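Local coordinates for protein COG0778: Nitroreductase (Streptococcus pneumoniae, PDB 2B67) that binds flavin mononucleotide and, as a member of the nitroreductase family, probably uses it to pass electrons from a reduced nicotinamide cofactor to its substrates, at residues G66-F69 / E70-S73; N154-L157 / G158-K161. All coordinates share one frame; numbering follows the deposited sequence.

Interaction 1 (G66-F69 / E70-S73); sequences GSNF and EQVS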
loop_
_atom_site.group_PDB
_atom_site.type_symbol
_atom_site.label_atom_id
_atom_site.label_comp_id
_atom_site.label_asym_id
_atom_site.label_seq_id
_atom_site.Cartn_x
_atom_site.Cartn_y
_atom_site.Cartn_z
ATOM N N GLY A 66 12.263 -19.051 8.140
ATOM C CA GLY A 66 13.656 -18.764 7.769
ATOM C C GLY A 66 14.275 -17.700 8.662
ATOM O O GLY A 66 14.064 -17.699 9.874
ATOM N N SER A 67 14.989 -16.769 8.050
ATOM C CA SER A 67 15.681 -15.706 8.779
ATOM C C SER A 67 14.727 -14.659 9.390
ATOM O O SER A 67 15.172 -13.757 10.117
ATOM C CB SER A 67 16.660 -15.014 7.834
ATOM O OG SER A 67 15.929 -14.321 6.825
ATOM N N ASN A 68 13.431 -14.787 9.102
ATOM C CA ASN A 68 12.404 -13.946 9.743
ATOM C C ASN A 68 12.337 -14.278 11.212
ATOM O O ASN A 68 11.991 -13.422 12.021
ATOM C CB ASN A 68 11.016 -14.098 9.085
ATOM C CG ASN A 68 10.992 -13.575 7.664
ATOM O OD1 ASN A 68 11.779 -12.690 7.319
ATOM N ND2 ASN A 68 10.107 -14.108 6.830
ATOM N N PHE A 69 12.652 -15.534 11.567
ATOM C CA PHE A 69 12.698 -15.920 12.971
ATOM C C PHE A 69 13.639 -14.999 13.760
ATOM O O PHE A 69 13.274 -14.479 14.814
ATOM C CB PHE A 69 13.109 -17.399 13.173
ATOM C CG PHE A 69 13.284 -17.755 14.618
ATOM C CD1 PHE A 69 12.177 -17.989 15.427
ATOM C CD2 PHE A 69 14.567 -17.820 15.193
ATOM C CE1 PHE A 69 12.322 -18.272 16.770
ATOM C CE2 PHE A 69 14.726 -18.103 16.531
ATOM C CZ PHE A 69 13.606 -18.334 17.326
ATOM N N GLU A 70 14.855 -14.799 13.258
ATOM C CA GLU A 70 15.798 -13.939 13.973
ATOM C C GLU A 70 15.369 -12.467 13.971
ATOM O O GLU A 70 15.592 -11.746 14.945
ATOM C CB GLU A 70 17.186 -14.072 13.374
ATOM C CG GLU A 70 17.955 -15.297 13.907
ATOM C CD GLU A 70 17.712 -16.554 13.112
ATOM O OE1 GLU A 70 16.928 -16.537 12.123
ATOM O OE2 GLU A 70 18.314 -17.580 13.490
ATOM N N GLN A 71 14.766 -12.014 12.877
ATOM C CA GLN A 71 14.320 -10.615 12.787
ATOM C C GLN A 71 13.253 -10.303 13.829
ATOM O O GLN A 71 13.371 -9.331 14.573
ATOM C CB GLN A 71 13.827 -10.287 11.372
ATOM C CG GLN A 71 14.960 -10.273 10.327
ATOM C CD GLN A 71 14.442 -10.018 8.924
ATOM O OE1 GLN A 71 13.727 -9.034 8.688
ATOM N NE2 GLN A 71 14.800 -10.902 7.982
ATOM N N VAL A 72 12.230 -11.141 13.906
ATOM C CA VAL A 72 11.179 -10.913 14.864
ATOM C C VAL A 72 11.666 -11.111 16.324
ATOM O O VAL A 72 11.224 -10.387 17.232
ATOM C CB VAL A 72 9.914 -11.737 14.550
ATOM C CG1 VAL A 72 8.785 -11.389 15.544
ATOM C CG2 VAL A 72 9.446 -11.459 13.118
ATOM N N SER A 73 12.575 -12.061 16.549
ATOM C CA SER A 73 13.113 -12.290 17.922
ATOM C C SER A 73 13.912 -11.113 18.423
ATOM O O SER A 73 13.789 -10.758 19.606
ATOM C CB SER A 73 14.039 -13.513 17.984
ATOM O OG SER A 73 13.340 -14.705 17.746
#
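Ser73 gives its hydroxyl back to the preceding turn: OG donates to Phe69 O at 2.9 Å, coming from above the carbonyl plane. The same oxygen also takes the backbone N-H of Ser73, at 3.1 Å from Ser73 N to Phe69 O, and this second donor arrives from the opposite face of the plane. With chi1 at -66°, OG lies beside its own backbone N, which brings it within range of the carbonyl and also sets it over one face of the Phe69 ring, 3.7 Å from Phe69 CZ and displaced toward the rim. The Glu70 carboxylate lies instead at the edge of that ring, its plane turned 87° from it. All this lies near the N-terminal end of helix 68-74, where Val72 N reaches Asn68 O at 3.0 Å in a nearly straight i to i+4 bond, and the longer bond from Gln71 N to Ser67 O precedes it. The Asn68 and Gln71 amides are turned steeply against each other, planes 77° apart, with Asn68 OD1 3.6 Å from Gln71 NE2. Each finds its partner elsewhere: Gln71 NE2 donates to O2 of the flavin, Asn68 OD1 accepts a weak bond from flavin N3, and Asn68 ND2 donates to Gly158 O.

Interaction 2 (N154-L157 / G158-K161); sequences NIIL and GFDK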
loop_
_atom_site.group_PDB
_atom_site.type_symbol
_atom_site.label_atom_id
_atom_site.label_comp_id
_atom_site.label_asym_id
_atom_site.label_seq_id
_atom_site.Cartn_x
_atom_site.Cartn_y
_atom_site.Cartn_z
ATOM N N ASN A 154 11.260 -3.422 8.833
ATOM C CA ASN A 154 11.161 -4.297 7.671
ATOM C C ASN A 154 9.741 -4.876 7.614
ATOM O O ASN A 154 9.182 -5.201 8.659
ATOM C CB ASN A 154 12.190 -5.414 7.770
ATOM C CG ASN A 154 12.365 -6.171 6.487
ATOM O OD1 ASN A 154 12.718 -7.339 6.504
ATOM N ND2 ASN A 154 12.132 -5.513 5.366
ATOM N N ILE A 155 9.171 -5.013 6.408
ATOM C CA ILE A 155 7.837 -5.591 6.216
ATOM C C ILE A 155 8.077 -7.085 5.923
ATOM O O ILE A 155 8.891 -7.428 5.049
ATOM C CB ILE A 155 7.121 -4.881 5.022
ATOM C CG1 ILE A 155 6.814 -3.422 5.375
ATOM C CG2 ILE A 155 5.830 -5.585 4.615
ATOM C CD1 ILE A 155 6.553 -2.515 4.194
ATOM N N ILE A 156 7.414 -7.960 6.676
ATOM C CA ILE A 156 7.622 -9.394 6.577
ATOM C C ILE A 156 6.281 -10.001 6.224
ATOM O O ILE A 156 5.266 -9.763 6.896
ATOM C CB ILE A 156 8.151 -10.006 7.940
ATOM C CG1 ILE A 156 9.587 -9.551 8.209
ATOM C CG2 ILE A 156 8.052 -11.508 7.970
ATOM C CD1 ILE A 156 10.007 -9.795 9.688
ATOM N N LEU A 157 6.293 -10.761 5.146
ATOM C CA LEU A 157 5.159 -11.524 4.718
ATOM C C LEU A 157 5.374 -13.026 4.962
ATOM O O LEU A 157 4.413 -13.804 4.993
ATOM C CB LEU A 157 4.949 -11.243 3.229
ATOM C CG LEU A 157 3.665 -11.678 2.535
ATOM C CD1 LEU A 157 2.434 -11.458 3.420
ATOM C CD2 LEU A 157 3.538 -10.934 1.210
ATOM N N GLY A 158 6.625 -13.444 5.147
ATOM C CA GLY A 158 6.935 -14.875 5.409
ATOM C C GLY A 158 6.743 -15.314 6.866
ATOM O O GLY A 158 7.718 -15.393 7.661
ATOM N N PHE A 159 5.481 -15.587 7.218
ATOM C CA PHE A 159 5.103 -16.040 8.538
ATOM C C PHE A 159 3.805 -16.817 8.409
ATOM O O PHE A 159 3.114 -16.736 7.374
ATOM C CB PHE A 159 4.957 -14.874 9.554
ATOM C CG PHE A 159 3.857 -13.911 9.223
ATOM C CD1 PHE A 159 4.056 -12.888 8.297
ATOM C CD2 PHE A 159 2.615 -14.013 9.839
ATOM C CE1 PHE A 159 3.007 -11.964 7.999
ATOM C CE2 PHE A 159 1.593 -13.104 9.550
ATOM C CZ PHE A 159 1.792 -12.087 8.630
ATOM N N ASP A 160 3.501 -17.584 9.456
ATOM C CA ASP A 160 2.386 -18.513 9.491
ATOM C C ASP A 160 1.117 -17.789 9.952
ATOM O O ASP A 160 0.850 -17.711 11.143
ATOM C CB ASP A 160 2.704 -19.649 10.483
ATOM C CG ASP A 160 1.611 -20.696 10.532
ATOM O OD1 ASP A 160 0.623 -20.523 9.776
ATOM O OD2 ASP A 160 1.756 -21.707 11.272
ATOM N N LYS A 161 0.357 -17.265 9.007
ATOM C CA LYS A 161 -0.799 -16.438 9.309
ATOM C C LYS A 161 -1.854 -17.136 10.153
ATOM O O LYS A 161 -2.558 -16.477 10.923
ATOM C CB LYS A 161 -1.437 -15.884 8.029
ATOM C CG LYS A 161 -0.637 -14.749 7.402
ATOM C CD LYS A 161 -1.061 -14.513 5.968
ATOM C CE LYS A 161 -0.363 -13.301 5.325
ATOM N NZ LYS A 161 -1.179 -12.849 4.160
#
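Phe159 folds its ring back against the backbone of Ile156 and Leu157, the CD1-CE1 edge leading. CE1 is 3.3 Å from Ile156 O, which sits near the ring plane, a C-H edge facing a carbonyl oxygen, while CD1 comes within 3.4 Å of Leu157 O at an oblique angle. The first torsion explains the reach: at 64° it holds CG between the backbone N and the carbonyl carbon of Phe159, folding the ring toward the preceding residues. Apolar contact with the side chain of Ile156 is looser, CG2 to Phe159 CD1 being 4.2 Å. Beyond the segments the ring also packs on Leu179 of the neighbouring strand 174-183. Between Leu157 and Phe159 the chain makes an inverse gamma turn centred on Gly158, closed by a weak bond from Phe159 N to Leu157 O, 3.0 Å long and bent to 131° at the hydrogen. This turn follows strand 152-156, outermost in this chain's sheet, and puts two successive amides at the flavin: Gly158 N donates to its O4, and Leu157 N makes a weak bond to the same atom. Such backbone donors at O4 would be expected to polarise that carbonyl and make the ring system somewhat more electron-accepting. Leu157 turns its side chain the other way, CG anti to the backbone N (chi1 -168°), and its CD1 lies 3.9 Å from Lys161 CE, with NZ just as near. The lysine chain is extended beyond CG and crosses the leucine at a slant; Leu157 also packs on Ala42 of the second subunit. Just before the lysine, Asp160 N-caps helix 161-168 with its side chain.

Interaction 1 comes first along the chain, in helix 68-74, and interaction 2 follows much later, where strand 152-156 runs out into the loop before helix 161-168. Their centres are nonetheless about 10 Å apart, on the same side of the chain's centre. Val72 CG2 packs on Ile156 CD1 at 3.9 Å, setting the helix against the strand, and the bond from the Asn68 amide to the loop ties the two together directly. The N-terminal part of the helix and the end of the strand thus converge on one flavin. The second subunit packs on 154-157 and does not touch 66-73, placing this half of the site near the dimer interface.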